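Thiamine pyrophosphokinase (Candida albicans, PDB 2G9Z) catalyses the transfer of a pyrophosphate group to thiamine, giving thiamine pyrophosphate, with magnesium ions bound at its active site. Local coordinates at residues Arg115-Pro120 with Tyr137-Ser143; Asp204-Leu210 with Lys236-Ile242; Asn292-Leu296 with Gly322-Glu326; Leu227-Asn231 with Phe249-Lys253. All coordinates share one frame; numbering follows the deposited sequence.

Contact 1. Residues Arg115-Pro120 with Tyr137-Ser143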
loop_
_atom_site.group_PDB
_atom_site.type_symbol
_atom_site.label_atom_id
_atom_site.label_comp_id
_atom_site.label_asym_id
_atom_site.label_seq_id
_atom_site.Cartn_x
_atom_site.Cartn_y
_atom_site.Cartn_z
ATOM N N ARG A 115 13.915 22.467 -17.747
ATOM C CA ARG A 115 13.655 21.042 -17.911
ATOM C C ARG A 115 14.866 20.361 -18.547
ATOM O O ARG A 115 15.193 19.221 -18.224
ATOM C CB ARG A 115 12.416 20.825 -18.787
ATOM C CG ARG A 115 12.217 19.385 -19.230
ATOM C CD ARG A 115 11.016 19.242 -20.144
ATOM N NE ARG A 115 9.759 19.441 -19.433
ATOM C CZ ARG A 115 8.884 20.406 -19.701
ATOM N NH1 ARG A 115 9.120 21.276 -20.673
ATOM N NH2 ARG A 115 7.772 20.500 -18.994
ATOM N N SER A 116 15.539 21.080 -19.440
ATOM C CA SER A 116 16.703 20.546 -20.138
ATOM C C SER A 116 17.927 20.284 -19.258
ATOM O O SER A 116 18.860 19.611 -19.686
ATOM C CB SER A 116 17.087 21.475 -21.295
ATOM O OG SER A 116 17.307 22.798 -20.838
ATOM N N ASP A 117 17.935 20.806 -18.035
ATOM C CA ASP A 117 19.077 20.584 -17.145
ATOM C C ASP A 117 18.963 19.284 -16.352
ATOM O O ASP A 117 19.873 18.913 -15.613
ATOM C CB ASP A 117 19.233 21.745 -16.159
ATOM C CG ASP A 117 19.654 23.027 -16.834
ATOM O OD1 ASP A 117 20.561 22.972 -17.690
ATOM O OD2 ASP A 117 19.087 24.090 -16.502
ATOM N N TYR A 118 17.846 18.588 -16.515
ATOM C CA TYR A 118 17.629 17.352 -15.783
ATOM C C TYR A 118 17.218 16.225 -16.714
ATOM O O TYR A 118 16.045 15.855 -16.791
ATOM C CB TYR A 118 16.576 17.600 -14.705
ATOM C CG TYR A 118 16.985 18.723 -13.779
ATOM C CD1 TYR A 118 17.796 18.478 -12.673
ATOM C CD2 TYR A 118 16.621 20.044 -14.050
ATOM C CE1 TYR A 118 18.239 19.522 -11.857
ATOM C CE2 TYR A 118 17.060 21.094 -13.243
ATOM C CZ TYR A 118 17.868 20.825 -12.149
ATOM O OH TYR A 118 18.306 21.857 -11.352
ATOM N N ILE A 119 18.205 15.692 -17.427
ATOM C CA ILE A 119 17.973 14.603 -18.360
ATOM C C ILE A 119 18.317 13.302 -17.657
ATOM O O ILE A 119 19.408 13.151 -17.111
ATOM C CB ILE A 119 18.862 14.738 -19.617
ATOM C CG1 ILE A 119 18.731 16.147 -20.210
ATOM C CG2 ILE A 119 18.469 13.691 -20.640
ATOM C CD1 ILE A 119 17.317 16.539 -20.597
ATOM N N PRO A 120 17.386 12.342 -17.656
ATOM C CA PRO A 120 17.657 11.067 -16.991
ATOM C C PRO A 120 18.708 10.248 -17.736
ATOM O O PRO A 120 18.781 10.279 -18.967
ATOM C CB PRO A 120 16.287 10.398 -16.981
ATOM C CG PRO A 120 15.696 10.859 -18.276
ATOM C CD PRO A 120 16.065 12.330 -18.309
ATOM N N TYR A 137 11.496 13.695 -26.657
ATOM C CA TYR A 137 12.191 14.785 -25.981
ATOM C C TYR A 137 13.479 14.320 -25.312
ATOM O O TYR A 137 14.555 14.852 -25.587
ATOM C CB TYR A 137 11.300 15.433 -24.921
ATOM C CG TYR A 137 12.015 16.529 -24.167
ATOM C CD1 TYR A 137 12.125 17.812 -24.701
ATOM C CD2 TYR A 137 12.643 16.266 -22.952
ATOM C CE1 TYR A 137 12.846 18.807 -24.044
ATOM C CE2 TYR A 137 13.368 17.251 -22.287
ATOM C CZ TYR A 137 13.466 18.519 -22.839
ATOM O OH TYR A 137 14.199 19.489 -22.193
ATOM N N TYR A 138 13.373 13.335 -24.424
ATOM C CA TYR A 138 14.550 12.832 -23.726
ATOM C C TYR A 138 15.487 12.047 -24.635
ATOM O O TYR A 138 16.696 12.042 -24.416
ATOM C CB TYR A 138 14.135 11.996 -22.509
ATOM C CG TYR A 138 13.568 12.856 -21.403
ATOM C CD1 TYR A 138 14.349 13.839 -20.793
ATOM C CD2 TYR A 138 12.239 12.729 -21.001
ATOM C CE1 TYR A 138 13.820 14.679 -19.817
ATOM C CE2 TYR A 138 11.699 13.564 -20.023
ATOM C CZ TYR A 138 12.494 14.537 -19.439
ATOM O OH TYR A 138 11.958 15.383 -18.493
ATOM N N GLU A 139 14.939 11.385 -25.650
ATOM C CA GLU A 139 15.784 10.654 -26.588
ATOM C C GLU A 139 16.677 11.699 -27.269
ATOM O O GLU A 139 17.861 11.472 -27.484
ATOM C CB GLU A 139 14.942 9.928 -27.653
ATOM C CG GLU A 139 13.995 8.864 -27.104
ATOM C CD GLU A 139 13.240 8.112 -28.193
ATOM O OE1 GLU A 139 12.656 8.761 -29.091
ATOM O OE2 GLU A 139 13.222 6.863 -28.145
ATOM N N SER A 140 16.101 12.856 -27.583
ATOM C CA SER A 140 16.857 13.916 -28.247
ATOM C C SER A 140 17.812 14.636 -27.300
ATOM O O SER A 140 18.568 15.515 -27.723
ATOM C CB SER A 140 15.906 14.930 -28.893
ATOM O OG SER A 140 15.191 15.675 -27.920
ATOM N N HIS A 141 17.783 14.270 -26.021
ATOM C CA HIS A 141 18.676 14.899 -25.059
ATOM C C HIS A 141 19.723 13.968 -24.470
ATOM O O HIS A 141 20.410 14.323 -23.512
ATOM C CB HIS A 141 17.884 15.579 -23.941
ATOM C CG HIS A 141 17.404 16.952 -24.297
ATOM N ND1 HIS A 141 16.271 17.175 -25.051
ATOM C CD2 HIS A 141 17.920 18.173 -24.023
ATOM C CE1 HIS A 141 16.108 18.476 -25.221
ATOM N NE2 HIS A 141 17.095 19.103 -24.607
ATOM N N GLY A 142 19.850 12.774 -25.039
ATOM C CA GLY A 142 20.871 11.854 -24.569
ATOM C C GLY A 142 20.483 10.734 -23.626
ATOM O O GLY A 142 21.328 9.907 -23.286
ATOM N N SER A 143 19.227 10.697 -23.189
ATOM C CA SER A 143 18.788 9.637 -22.289
ATOM C C SER A 143 18.999 8.287 -22.964
ATOM O O SER A 143 18.680 8.127 -24.139
ATOM C CB SER A 143 17.304 9.805 -21.947
ATOM O OG SER A 143 17.078 10.980 -21.185
HETATM O O HOH W 1 13.634 17.064 -17.468
#

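Contact 2. Residues Asp204-Leu210 with Lys236-Ile242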
loop_
_atom_site.group_PDB
_atom_site.type_symbol
_atom_site.label_atom_id
_atom_site.label_comp_id
_atom_site.label_asym_id
_atom_site.label_seq_id
_atom_site.Cartn_x
_atom_site.Cartn_y
_atom_site.Cartn_z
ATOM N N ASP A 204 28.288 -0.656 -2.510
ATOM C CA ASP A 204 27.182 -0.075 -1.761
ATOM C C ASP A 204 26.379 0.897 -2.608
ATOM O O ASP A 204 26.895 1.914 -3.066
ATOM C CB ASP A 204 27.712 0.641 -0.520
ATOM C CG ASP A 204 28.452 -0.293 0.413
ATOM O OD1 ASP A 204 27.833 -1.266 0.892
ATOM O OD2 ASP A 204 29.651 -0.055 0.665
ATOM N N ILE A 205 25.107 0.574 -2.802
ATOM C CA ILE A 205 24.216 1.400 -3.601
ATOM C C ILE A 205 22.988 1.806 -2.793
ATOM O O ILE A 205 22.421 1.000 -2.057
ATOM C CB ILE A 205 23.726 0.633 -4.856
ATOM C CG1 ILE A 205 24.920 0.087 -5.643
ATOM C CG2 ILE A 205 22.879 1.545 -5.731
ATOM C CD1 ILE A 205 25.845 1.147 -6.168
ATOM N N THR A 206 22.595 3.065 -2.932
ATOM C CA THR A 206 21.410 3.586 -2.267
ATOM C C THR A 206 20.482 4.047 -3.384
ATOM O O THR A 206 20.833 4.929 -4.170
ATOM C CB THR A 206 21.739 4.788 -1.352
ATOM O OG1 THR A 206 22.565 4.353 -0.264
ATOM C CG2 THR A 206 20.459 5.397 -0.796
ATOM N N ILE A 207 19.311 3.426 -3.470
ATOM C CA ILE A 207 18.345 3.776 -4.500
ATOM C C ILE A 207 17.110 4.458 -3.921
ATOM O O ILE A 207 16.356 3.857 -3.156
ATOM C CB ILE A 207 17.856 2.535 -5.270
ATOM C CG1 ILE A 207 19.042 1.745 -5.823
ATOM C CG2 ILE A 207 16.942 2.975 -6.420
ATOM C CD1 ILE A 207 18.632 0.437 -6.493
ATOM N N TYR A 208 16.918 5.717 -4.293
ATOM C CA TYR A 208 15.762 6.487 -3.860
ATOM C C TYR A 208 14.711 6.266 -4.937
ATOM O O TYR A 208 14.949 6.559 -6.110
ATOM C CB TYR A 208 16.134 7.966 -3.753
ATOM C CG TYR A 208 17.103 8.248 -2.625
ATOM C CD1 TYR A 208 16.680 8.221 -1.297
ATOM C CD2 TYR A 208 18.449 8.500 -2.881
ATOM C CE1 TYR A 208 17.574 8.437 -0.248
ATOM C CE2 TYR A 208 19.353 8.717 -1.839
ATOM C CZ TYR A 208 18.907 8.683 -0.526
ATOM O OH TYR A 208 19.796 8.889 0.507
ATOM N N VAL A 209 13.561 5.726 -4.547
ATOM C CA VAL A 209 12.495 5.452 -5.503
ATOM C C VAL A 209 11.282 6.364 -5.311
ATOM O O VAL A 209 10.715 6.432 -4.217
ATOM C CB VAL A 209 12.019 3.980 -5.392
ATOM C CG1 VAL A 209 10.979 3.684 -6.468
ATOM C CG2 VAL A 209 13.207 3.027 -5.508
ATOM N N LEU A 210 10.888 7.062 -6.374
ATOM C CA LEU A 210 9.716 7.945 -6.333
ATOM C C LEU A 210 8.529 7.334 -7.080
ATOM O O LEU A 210 8.711 6.652 -8.090
ATOM C CB LEU A 210 10.028 9.299 -6.982
ATOM C CG LEU A 210 11.106 10.183 -6.363
ATOM C CD1 LEU A 210 11.271 11.442 -7.211
ATOM C CD2 LEU A 210 10.720 10.531 -4.930
ATOM N N LYS A 236 23.802 -5.223 0.026
ATOM C CA LYS A 236 24.551 -3.973 -0.066
ATOM C C LYS A 236 23.754 -2.854 -0.731
ATOM O O LYS A 236 24.171 -1.695 -0.720
ATOM C CB LYS A 236 25.866 -4.196 -0.824
ATOM C CG LYS A 236 26.974 -4.791 0.025
ATOM C CD LYS A 236 28.136 -5.271 -0.833
ATOM C CE LYS A 236 29.400 -5.418 -0.004
ATOM N NZ LYS A 236 29.160 -6.186 1.249
ATOM N N VAL A 237 22.615 -3.197 -1.322
ATOM C CA VAL A 237 21.780 -2.185 -1.952
ATOM C C VAL A 237 20.735 -1.743 -0.936
ATOM O O VAL A 237 19.978 -2.564 -0.427
ATOM C CB VAL A 237 21.058 -2.734 -3.203
ATOM C CG1 VAL A 237 20.142 -1.664 -3.791
ATOM C CG2 VAL A 237 22.084 -3.180 -4.242
ATOM N N THR A 238 20.718 -0.451 -0.622
ATOM C CA THR A 238 19.748 0.089 0.322
ATOM C C THR A 238 18.687 0.814 -0.488
ATOM O O THR A 238 19.001 1.718 -1.263
ATOM C CB THR A 238 20.394 1.090 1.302
ATOM O OG1 THR A 238 21.438 0.436 2.031
ATOM C CG2 THR A 238 19.355 1.619 2.291
ATOM N N VAL A 239 17.433 0.407 -0.320
ATOM C CA VAL A 239 16.346 1.026 -1.054
ATOM C C VAL A 239 15.461 1.891 -0.165
ATOM O O VAL A 239 15.046 1.479 0.917
ATOM C CB VAL A 239 15.462 -0.037 -1.741
ATOM C CG1 VAL A 239 14.275 0.633 -2.433
ATOM C CG2 VAL A 239 16.287 -0.817 -2.745
ATOM N N PHE A 240 15.191 3.102 -0.632
ATOM C CA PHE A 240 14.323 4.026 0.083
ATOM C C PHE A 240 13.193 4.450 -0.835
ATOM O O PHE A 240 13.440 5.000 -1.909
ATOM C CB PHE A 240 15.078 5.283 0.504
ATOM C CG PHE A 240 15.974 5.086 1.681
ATOM C CD1 PHE A 240 15.442 4.782 2.930
ATOM C CD2 PHE A 240 17.350 5.235 1.551
ATOM C CE1 PHE A 240 16.269 4.632 4.036
ATOM C CE2 PHE A 240 18.187 5.085 2.653
ATOM C CZ PHE A 240 17.643 4.784 3.896
ATOM N N PHE A 241 11.962 4.178 -0.426
ATOM C CA PHE A 241 10.814 4.603 -1.207
ATOM C C PHE A 241 10.413 5.936 -0.603
ATOM O O PHE A 241 10.108 6.017 0.593
ATOM C CB PHE A 241 9.643 3.625 -1.065
ATOM C CG PHE A 241 9.834 2.330 -1.783
ATOM C CD1 PHE A 241 9.782 2.272 -3.171
ATOM C CD2 PHE A 241 10.046 1.159 -1.070
ATOM C CE1 PHE A 241 9.939 1.056 -3.839
ATOM C CE2 PHE A 241 10.204 -0.060 -1.728
ATOM C CZ PHE A 241 10.151 -0.111 -3.111
ATOM N N ILE A 242 10.442 6.991 -1.406
ATOM C CA ILE A 242 10.046 8.298 -0.911
ATOM C C ILE A 242 8.706 8.600 -1.550
ATOM O O ILE A 242 8.590 8.632 -2.775
ATOM C CB ILE A 242 11.063 9.390 -1.292
ATOM C CG1 ILE A 242 12.382 9.158 -0.548
ATOM C CG2 ILE A 242 10.499 10.768 -0.947
ATOM C CD1 ILE A 242 13.472 10.145 -0.920
#

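Contact 3. Residues Asn292-Leu296 with Gly322-Glu326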
loop_
_atom_site.group_PDB
_atom_site.type_symbol
_atom_site.label_atom_id
_atom_site.label_comp_id
_atom_site.label_asym_id
_atom_site.label_seq_id
_atom_site.Cartn_x
_atom_site.Cartn_y
_atom_site.Cartn_z
ATOM N N ASN A 292 11.702 -5.469 19.287
ATOM C CA ASN A 292 12.165 -4.814 20.501
ATOM C C ASN A 292 12.581 -3.433 20.036
ATOM O O ASN A 292 13.476 -3.306 19.211
ATOM C CB ASN A 292 13.371 -5.528 21.113
ATOM C CG ASN A 292 12.986 -6.780 21.865
ATOM O OD1 ASN A 292 12.138 -6.747 22.757
ATOM N ND2 ASN A 292 13.616 -7.895 21.516
ATOM N N SER A 293 11.918 -2.398 20.537
ATOM C CA SER A 293 12.270 -1.047 20.127
ATOM C C SER A 293 12.658 -0.179 21.310
ATOM O O SER A 293 12.218 -0.411 22.434
ATOM C CB SER A 293 11.111 -0.388 19.373
ATOM O OG SER A 293 9.975 -0.216 20.199
ATOM N N TYR A 294 13.506 0.806 21.043
ATOM C CA TYR A 294 13.958 1.753 22.057
ATOM C C TYR A 294 13.935 3.116 21.377
ATOM O O TYR A 294 14.730 3.372 20.475
ATOM C CB TYR A 294 15.382 1.409 22.504
ATOM C CG TYR A 294 15.547 -0.041 22.893
ATOM C CD1 TYR A 294 15.298 -0.473 24.200
ATOM C CD2 TYR A 294 15.891 -0.996 21.938
ATOM C CE1 TYR A 294 15.385 -1.826 24.541
ATOM C CE2 TYR A 294 15.977 -2.342 22.266
ATOM C CZ TYR A 294 15.723 -2.752 23.564
ATOM O OH TYR A 294 15.802 -4.091 23.870
ATOM N N GLY A 295 13.014 3.981 21.787
ATOM C CA GLY A 295 12.936 5.292 21.170
ATOM C C GLY A 295 11.620 5.599 20.476
ATOM O O GLY A 295 11.411 6.715 20.014
ATOM N N LEU A 296 10.733 4.617 20.377
ATOM C CA LEU A 296 9.434 4.862 19.762
ATOM C C LEU A 296 8.457 5.230 20.879
ATOM O O LEU A 296 8.659 4.839 22.030
ATOM C CB LEU A 296 8.944 3.619 19.015
ATOM C CG LEU A 296 9.878 3.151 17.896
ATOM C CD1 LEU A 296 9.250 1.967 17.165
ATOM C CD2 LEU A 296 10.145 4.303 16.926
ATOM N N GLY A 322 17.642 9.636 17.212
ATOM C CA GLY A 322 17.614 8.291 16.676
ATOM C C GLY A 322 16.874 7.335 17.579
ATOM O O GLY A 322 16.489 7.691 18.688
ATOM N N PHE A 323 16.658 6.120 17.091
ATOM C CA PHE A 323 15.977 5.095 17.864
ATOM C C PHE A 323 16.489 3.728 17.436
ATOM O O PHE A 323 17.164 3.594 16.413
ATOM C CB PHE A 323 14.457 5.173 17.668
ATOM C CG PHE A 323 14.005 4.978 16.241
ATOM C CD1 PHE A 323 13.935 6.059 15.361
ATOM C CD2 PHE A 323 13.633 3.711 15.783
ATOM C CE1 PHE A 323 13.499 5.885 14.035
ATOM C CE2 PHE A 323 13.196 3.521 14.467
ATOM C CZ PHE A 323 13.128 4.611 13.589
ATOM N N ILE A 324 16.162 2.710 18.216
ATOM C CA ILE A 324 16.611 1.368 17.903
ATOM C C ILE A 324 15.482 0.361 17.744
ATOM O O ILE A 324 14.528 0.349 18.520
ATOM C CB ILE A 324 17.552 0.844 19.000
ATOM C CG1 ILE A 324 18.841 1.672 19.015
ATOM C CG2 ILE A 324 17.835 -0.645 18.788
ATOM C CD1 ILE A 324 19.748 1.364 20.185
ATOM N N VAL A 325 15.587 -0.478 16.722
ATOM C CA VAL A 325 14.605 -1.536 16.539
ATOM C C VAL A 325 15.348 -2.826 16.267
ATOM O O VAL A 325 16.199 -2.895 15.373
ATOM C CB VAL A 325 13.639 -1.288 15.363
ATOM C CG1 VAL A 325 12.694 -2.491 15.215
ATOM C CG2 VAL A 325 12.838 -0.018 15.600
ATOM N N GLU A 326 15.053 -3.840 17.067
ATOM C CA GLU A 326 15.657 -5.146 16.869
ATOM C C GLU A 326 14.520 -6.005 16.334
ATOM O O GLU A 326 13.403 -5.937 16.837
ATOM C CB GLU A 326 16.178 -5.710 18.188
ATOM C CG GLU A 326 16.731 -7.119 18.067
ATOM C CD GLU A 326 17.459 -7.561 19.320
ATOM O OE1 GLU A 326 16.951 -7.290 20.429
ATOM O OE2 GLU A 326 18.532 -8.187 19.196
HETATM O O HOH W 2 17.696 -4.920 21.157
#

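Contact 4. Residues Leu227-Asn231 with Phe249-Lys253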
loop_
_atom_site.group_PDB
_atom_site.type_symbol
_atom_site.label_atom_id
_atom_site.label_comp_id
_atom_site.label_asym_id
_atom_site.label_seq_id
_atom_site.Cartn_x
_atom_site.Cartn_y
_atom_site.Cartn_z
ATOM N N LEU A 227 11.402 -5.114 -2.571
ATOM C CA LEU A 227 12.213 -4.565 -1.489
ATOM C C LEU A 227 12.789 -5.715 -0.664
ATOM O O LEU A 227 13.994 -5.758 -0.396
ATOM C CB LEU A 227 11.358 -3.656 -0.597
ATOM C CG LEU A 227 12.021 -3.083 0.664
ATOM C CD1 LEU A 227 13.189 -2.173 0.281
ATOM C CD2 LEU A 227 10.980 -2.313 1.475
ATOM N N TYR A 228 11.922 -6.649 -0.275
ATOM C CA TYR A 228 12.323 -7.810 0.518
ATOM C C TYR A 228 13.258 -8.739 -0.257
ATOM O O TYR A 228 14.233 -9.254 0.294
ATOM C CB TYR A 228 11.092 -8.612 0.948
ATOM C CG TYR A 228 10.344 -8.071 2.148
ATOM C CD1 TYR A 228 10.853 -8.220 3.442
ATOM C CD2 TYR A 228 9.100 -7.466 1.998
ATOM C CE1 TYR A 228 10.128 -7.787 4.557
ATOM C CE2 TYR A 228 8.368 -7.026 3.103
ATOM C CZ TYR A 228 8.888 -7.195 4.377
ATOM O OH TYR A 228 8.151 -6.803 5.463
ATOM N N ILE A 229 12.938 -8.970 -1.525
ATOM C CA ILE A 229 13.745 -9.842 -2.374
ATOM C C ILE A 229 15.128 -9.253 -2.601
ATOM O O ILE A 229 16.135 -9.957 -2.501
ATOM C CB ILE A 229 13.054 -10.089 -3.748
ATOM C CG1 ILE A 229 11.829 -10.991 -3.560
ATOM C CG2 ILE A 229 14.036 -10.720 -4.732
ATOM C CD1 ILE A 229 10.999 -11.193 -4.830
ATOM N N MET A 230 15.186 -7.959 -2.896
ATOM C CA MET A 230 16.463 -7.320 -3.148
ATOM C C MET A 230 17.397 -7.347 -1.951
ATOM O O MET A 230 18.612 -7.457 -2.120
ATOM C CB MET A 230 16.259 -5.876 -3.611
ATOM C CG MET A 230 15.535 -5.775 -4.946
ATOM S SD MET A 230 15.399 -4.082 -5.507
ATOM C CE MET A 230 14.208 -3.434 -4.341
ATOM N N ASN A 231 16.844 -7.245 -0.746
ATOM C CA ASN A 231 17.688 -7.258 0.441
ATOM C C ASN A 231 18.209 -8.657 0.685
ATOM O O ASN A 231 19.315 -8.840 1.185
ATOM C CB ASN A 231 16.934 -6.793 1.688
ATOM C CG ASN A 231 17.852 -6.656 2.889
ATOM O OD1 ASN A 231 18.790 -5.863 2.870
ATOM N ND2 ASN A 231 17.598 -7.440 3.931
ATOM N N PHE A 249 11.412 1.967 4.133
ATOM C CA PHE A 249 12.655 1.224 4.005
ATOM C C PHE A 249 12.583 -0.065 4.787
ATOM O O PHE A 249 11.599 -0.343 5.483
ATOM C CB PHE A 249 13.846 2.067 4.490
ATOM C CG PHE A 249 13.646 2.686 5.841
ATOM C CD1 PHE A 249 12.883 3.842 5.987
ATOM C CD2 PHE A 249 14.199 2.101 6.978
ATOM C CE1 PHE A 249 12.673 4.403 7.249
ATOM C CE2 PHE A 249 13.996 2.652 8.239
ATOM C CZ PHE A 249 13.231 3.804 8.376
ATOM N N LEU A 250 13.642 -0.851 4.686
ATOM C CA LEU A 250 13.661 -2.131 5.353
ATOM C C LEU A 250 14.553 -2.165 6.578
ATOM O O LEU A 250 15.684 -1.687 6.554
ATOM C CB LEU A 250 14.104 -3.210 4.359
ATOM C CG LEU A 250 13.775 -4.670 4.676
ATOM C CD1 LEU A 250 12.268 -4.866 4.650
ATOM C CD2 LEU A 250 14.441 -5.584 3.650
ATOM N N LEU A 251 14.016 -2.709 7.660
ATOM C CA LEU A 251 14.780 -2.883 8.880
ATOM C C LEU A 251 15.327 -4.288 8.664
ATOM O O LEU A 251 14.603 -5.171 8.207
ATOM C CB LEU A 251 13.868 -2.838 10.107
ATOM C CG LEU A 251 13.250 -1.476 10.429
ATOM C CD1 LEU A 251 12.304 -1.615 11.607
ATOM C CD2 LEU A 251 14.356 -0.477 10.749
ATOM N N LYS A 252 16.602 -4.496 8.963
ATOM C CA LYS A 252 17.200 -5.805 8.744
ATOM C C LYS A 252 17.225 -6.687 9.978
ATOM O O LYS A 252 17.403 -6.205 11.094
ATOM C CB LYS A 252 18.627 -5.650 8.219
ATOM C CG LYS A 252 18.755 -4.851 6.926
ATOM C CD LYS A 252 20.144 -5.031 6.341
ATOM C CE LYS A 252 20.279 -4.373 4.972
ATOM N NZ LYS A 252 21.469 -4.919 4.244
ATOM N N LYS A 253 17.043 -7.987 9.760
ATOM C CA LYS A 253 17.085 -8.966 10.840
ATOM C C LYS A 253 18.233 -8.583 11.767
ATOM O O LYS A 253 19.360 -8.380 11.313
ATOM C CB LYS A 253 17.341 -10.359 10.265
ATOM C CG LYS A 253 17.485 -11.463 11.300
ATOM C CD LYS A 253 17.671 -12.805 10.603
ATOM C CE LYS A 253 17.693 -13.959 11.587
ATOM N NZ LYS A 253 17.919 -15.248 10.876
HETATM O O HOH W 3 20.606 -8.048 5.133
#

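Contact 1. Residues Arg115-Pro120 with Tyr137-Ser143
At the C-terminal end of helix 132-139 in the catalytic domain, Tyr137, Tyr138 and His141 meet the loop that leads into strand 122-125. The Tyr138 ring lies between Tyr137 CD2, centred over one face, and Pro120 CG, nearer the rim of the opposite face; Pro120 CD comes to 3.4 Å from Tyr138 CD1. Ile119 CD1 reaches the edge of the same ring and also packs 3.5 Å from His141 CB. With CG anti to the backbone N (chi1 178°), Tyr137 is directed at Arg115, whose CD lies 3.7 Å from Tyr137 CZ. The guanidinium group stands almost upright to that ring and bonds instead to Tyr98 O. At the far end Ser143 OG donates to Pro120 O (2.9 Å) in the carbonyl plane, on a lone pair. His141 ND1 donates to Tyr137 O at 2.9 Å, which holds the imidazole over the Tyr137 ring, and Ser140 OG gives this oxygen a second donor from the other face of its plane. One water receives a hydrogen bond from Tyr138 OH, 2.6 Å away, and donates to Arg115 O and Tyr118 O; with Ser143 OG it thus supplies donors to three loop carbonyls, while Ile119 and Pro120 pack against the rings.

Contact 2. Residues Asp204-Leu210 with Lys236-Ile242
The rings of Tyr208 and Phe240 project from neighbouring strands on the same side of the sheet, side by side, their planes only 15° apart but displaced, so that little of one ring lies over the other and the centroids are 5.7 Å from each other. Tyr208 CE1 approaches Phe240 CD2 to 3.7 Å, and Thr206 CG2 sits at the edge of the Phe240 ring, in its plane. Ile242 CD1 extends this row, 3.8 Å from Tyr208 CD1. On the other side of the sheet, Phe241 has Val239 CG1 over one face, toward the rim, while Val209 CB lies 3.6 Å from Phe241 CD1. Val209 places CG1 anti to its own N (chi1 -176°), which lays that methyl alongside the Phe241 ring and leaves CG2 to meet Val239 CG1. Farther along the same side, Ile207 CD1 packs 3.7 Å from Val237 CG1.

Strands 205-210 and 237-242 are the parallel pair of a beta-alpha-beta unit whose connection is helix 217-233. Six backbone hydrogen bonds join them; that of Val209 N to Phe240 O is 2.7 Å long. Helix 217-233 covers Val239 and Phe241, helix 155-170 covers Ile207 and Val209, and strand 64-68 pairs with the other edge of strand 205-210. The six bonds alternate in the regular parallel pattern, while Thr206, Tyr208 and Leu210 turn their backbone groups to strand 64-68. The side bearing Ile207, Val209, Val239 and Phe241 is wholly apolar; the other is mixed, with Thr206, Thr238 and a tyrosine, and Asp204 and Lys236 lie at the exposed end.

Contact 3. Residues Asn292-Leu296 with Gly322-Glu326
Leu296 CD2 lies over one face of the Phe323 ring in a CH-pi contact, 4.0 Å from its centroid, and Val325 CG2 occupies the ring edge. Phe323 holds its CG between the backbone N and the carbonyl carbon (chi1 60°), which swings the ring beneath the leucine. On the side of the sheet that carries Tyr294 and Ile324, the edge of the tyrosine ring is turned to the isoleucine, with Tyr294 CD2 3.7 Å from Ile324 CG2. Asn292 and Glu326 run side by side beyond them, their amide and carboxylate planes 58° apart. Glu326 OE1 accepts a hydrogen bond of 2.6 Å from a water, which is in weak contact with Tyr294 OH.

Strands 289-294 and 322-327 are antiparallel neighbours within the mixed sheet of the vitamin B1 binding domain. Asn292 pairs with Glu326 and Tyr294 with Ile324 as hydrogen-bonded pairs, each with two backbone bonds; Glu326 N to Asn292 O is 2.7 Å and nearly straight (171°). The intervening Ser293 and Val325 form a non-hydrogen-bonded pair, where Ser293 CA approaches Ile324 O to 3.1 Å in a CA-H...O contact.

In the next shell, Ser293 OG is hydrogen-bonded to Met300 N and to Asp299 OD1, and Asp299 also accepts from the backbone N of Gly295 and Leu296, fixing the turn that leaves the strand. Asn302 N holds Asn292 OD1, and strand 254-259 flanks the far edge of strand 322-327. The Leu296 side chain is about 7 Å from the bound imido analogue of thiamine pyrophosphate, whose pocket includes Met300.

Contact 4. Residues Leu227-Asn231 with Phe249-Lys253
Leu250 points from its strand at the helix and divides its two methyls between Tyr228 and Asn231. The leucine crosses the tyrosine at about a right angle, so that Leu250 CD1 stands over one face of the Tyr228 ring, 4.1 Å from its centroid in a CH-pi contact. Its nearest ring atom is Tyr228 CE1, at 3.6 Å. The other branch, Leu250 CD2, presses against Asn231 CB at 3.4 Å, and Leu227 CG adds a looser apolar contact, 4.2 Å from Leu250 CB. With CG anti to the backbone N (chi1 -173°), Asn231 carries its amide past Leu250 toward Lys252, where Asn231 OD1 lies 3.0 Å from Lys252 CE.

The segments belong to helix 217-233, the crossover helix of a beta-alpha-beta unit, and to strand 246-251, which lies antiparallel to strand 237-242 at the end of that unit. The helix therefore packs across the sheet beyond the strands it connects; the axis of segment 227-231 passes 9.5 Å from that of strand 249-251, at a crossing angle of -55°.

The polar ends find their main partners elsewhere. Asn231 ND2 donates to Asp330 OD2, Lys252 NZ to Pro235 O, and Tyr228 OH is hydrogen-bonded to Leu283 N, which ties the ring to the segment after strand 277-281. A water bridges Asn231 ND2 and Lys252 NZ through two weak bonds. Strand 331-336 continues the sheet beside Phe249 and Leu251, and its Val332 touches Leu227. Tyr228 and Ile229 also pack against Leu308 and Gly309 of the second subunit.

How the contacts relate
From the N terminus, contact 1 comes first, closing a short loop around strand 122-125 and most of helix 132-139 at one side of the catalytic domain. Contact 2 follows in series and closes the crossover through helix 217-233. Contact 4 crosses it: residues 227-231 fall between the strands of contact 2, and 249-253 follow them. The two touch, with Val239 against Leu227 and Met230, and Phe240 against Phe249. Contact 3 comes last, closing a helix-free excursion of short strands and loops in the thiamine-binding domain, and meets contact 4 where Val325 packs on Leu251. Contacts 2, 4 and 3 thus run on from the catalytic sheet into the thiamine-binding domain, while contact 1, about 43 Å from contact 3 between centres, lies apart.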